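Long-range contact in pectate lyase (Paenibacillus sp. 0602, PDB 5GT5), which cleaves polygalacturonate and pectins within the chain by elimination, probably with the help of calcium, as a member of polysaccharide lyase family 1: residues T155-S160 with D178-T183. The protein carries 1 engineered substitution. Numbering follows the deposited sequence.
Sequences TLEESS and DSKKGT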
# COMPACT_ATOMS: atom_id res chain seq x y z
N THR A 155 -6.60 -5.72 -16.05
CA THR A 155 -6.36 -4.28 -15.85
C THR A 155 -6.36 -4.06 -14.37
O THR A 155 -7.27 -4.53 -13.64
CB THR A 155 -7.44 -3.42 -16.50
OG1 THR A 155 -7.47 -3.73 -17.91
CG2 THR A 155 -7.12 -1.96 -16.39
N LEU A 156 -5.35 -3.34 -13.89
CA LEU A 156 -5.26 -2.99 -12.49
C LEU A 156 -5.50 -1.49 -12.36
O LEU A 156 -4.85 -0.69 -13.03
CB LEU A 156 -3.89 -3.34 -11.94
CG LEU A 156 -3.37 -4.74 -12.31
CD1 LEU A 156 -1.95 -4.90 -11.79
CD2 LEU A 156 -4.28 -5.81 -11.71
N GLU A 157 -6.42 -1.08 -11.48
CA GLU A 157 -6.74 0.34 -11.32
C GLU A 157 -6.82 0.72 -9.87
O GLU A 157 -7.49 0.03 -9.08
CB GLU A 157 -8.07 0.72 -11.98
CG GLU A 157 -8.04 0.59 -13.51
CD GLU A 157 -9.35 0.96 -14.17
OE1 GLU A 157 -10.20 1.57 -13.50
OE2 GLU A 157 -9.54 0.63 -15.37
N GLU A 158 -6.17 1.83 -9.52
CA GLU A 158 -6.15 2.36 -8.13
C GLU A 158 -6.02 1.28 -7.07
O GLU A 158 -6.71 1.30 -6.05
CB GLU A 158 -7.34 3.28 -7.85
CG GLU A 158 -8.68 2.68 -7.87
CD GLU A 158 -9.37 2.86 -9.19
OE1 GLU A 158 -8.97 3.77 -9.95
OE2 GLU A 158 -10.34 2.11 -9.45
N SER A 159 -5.09 0.36 -7.32
CA SER A 159 -4.82 -0.79 -6.46
C SER A 159 -3.38 -0.75 -5.93
O SER A 159 -2.56 0.08 -6.36
CB SER A 159 -5.12 -2.09 -7.22
OG SER A 159 -6.53 -2.20 -7.45
N SER A 160 -3.08 -1.61 -4.96
CA SER A 160 -1.79 -1.61 -4.28
C SER A 160 -1.42 -3.01 -3.89
O SER A 160 -2.15 -3.62 -3.09
CB SER A 160 -1.89 -0.74 -3.01
OG SER A 160 -0.65 -0.69 -2.31
N ASP A 178 -2.37 -4.51 -17.92
CA ASP A 178 -2.23 -3.05 -17.88
C ASP A 178 -2.38 -2.59 -16.46
O ASP A 178 -3.13 -3.19 -15.66
CB ASP A 178 -3.28 -2.39 -18.73
CG ASP A 178 -3.11 -2.68 -20.22
OD1 ASP A 178 -2.02 -3.08 -20.66
OD2 ASP A 178 -4.10 -2.47 -20.97
N SER A 179 -1.68 -1.52 -16.13
CA SER A 179 -1.71 -1.00 -14.77
C SER A 179 -1.96 0.49 -14.84
O SER A 179 -1.19 1.20 -15.52
CB SER A 179 -0.40 -1.34 -14.07
OG SER A 179 -0.48 -1.02 -12.70
N LYS A 180 -2.99 0.98 -14.17
CA LYS A 180 -3.51 2.31 -14.39
C LYS A 180 -3.91 3.01 -13.09
O LYS A 180 -4.03 2.37 -12.01
CB LYS A 180 -4.78 2.21 -15.27
CG LYS A 180 -4.61 1.57 -16.65
CD LYS A 180 -5.97 1.61 -17.34
CE LYS A 180 -5.91 0.99 -18.73
NZ LYS A 180 -7.27 1.07 -19.38
N LYS A 181 -4.15 4.30 -13.20
CA LYS A 181 -4.72 5.09 -12.12
C LYS A 181 -3.93 4.92 -10.83
O LYS A 181 -4.48 4.65 -9.75
CB LYS A 181 -6.20 4.77 -11.96
CG LYS A 181 -6.99 5.14 -13.23
CD LYS A 181 -8.47 4.87 -13.07
CE LYS A 181 -9.15 5.93 -12.21
NZ LYS A 181 -10.60 5.64 -12.00
N GLY A 182 -2.61 5.09 -10.95
CA GLY A 182 -1.75 5.15 -9.78
C GLY A 182 -1.49 3.83 -9.10
O GLY A 182 -0.98 3.81 -7.99
N THR A 183 -1.86 2.72 -9.74
CA THR A 183 -1.59 1.41 -9.15
C THR A 183 -0.09 1.21 -8.88
O THR A 183 0.75 1.43 -9.75
CB THR A 183 -2.09 0.28 -10.05
OG1 THR A 183 -3.52 0.34 -10.11
CG2 THR A 183 -1.67 -1.09 -9.52
O HOH W 1 -9.47 1.10 -17.93
O HOH W 2 -3.24 2.96 -6.45
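Strands 155-157 and 178-180 run parallel, their axes 4.7 Å apart at closest approach, Leu-156 bridging by its N to Asp-178 O (2.8 Å) and by its O to Lys-180 N (2.7 Å). Glu-157 and Lys-180 extend side by side from one face, a water linking Glu-157 OE2 to Lys-180 NZ; Thr-155 CG2 packs on the lysine's methylenes, 3.9 Å from Lys-180 CD. The bend of Lys-181 at chi3 (76°) swings CE toward Glu-158, and NZ lies 3.2 Å from Glu-158 OE1 in a salt bridge, long flexible chains suiting this more open side. Where the strands end, Thr-183 serves both segments: its OG1 donates in the carbonyl plane to Lys-180 O (2.8 Å) across the type I' turn, whose inner residues, Lys-181 and Gly-182, have positive phi, easy for glycine, and accepts a nearly straight bond from Ser-159 N (3.2 Å, 169°), while CG2 meets Leu-156 CB. A valine here would probably leave Ser-159 N without this acceptor and Lys-180 O without its hydroxyl donor. Asp-178, a likely calcium ligand beside Asp-152, receives Leu-248 N at OD1. In this family's parallel beta-helix, strand 154-157 lies between strands 115-120 and 177-180, and Leu-156 and Ser-179 face inward onto Val-186 of strand 184-194.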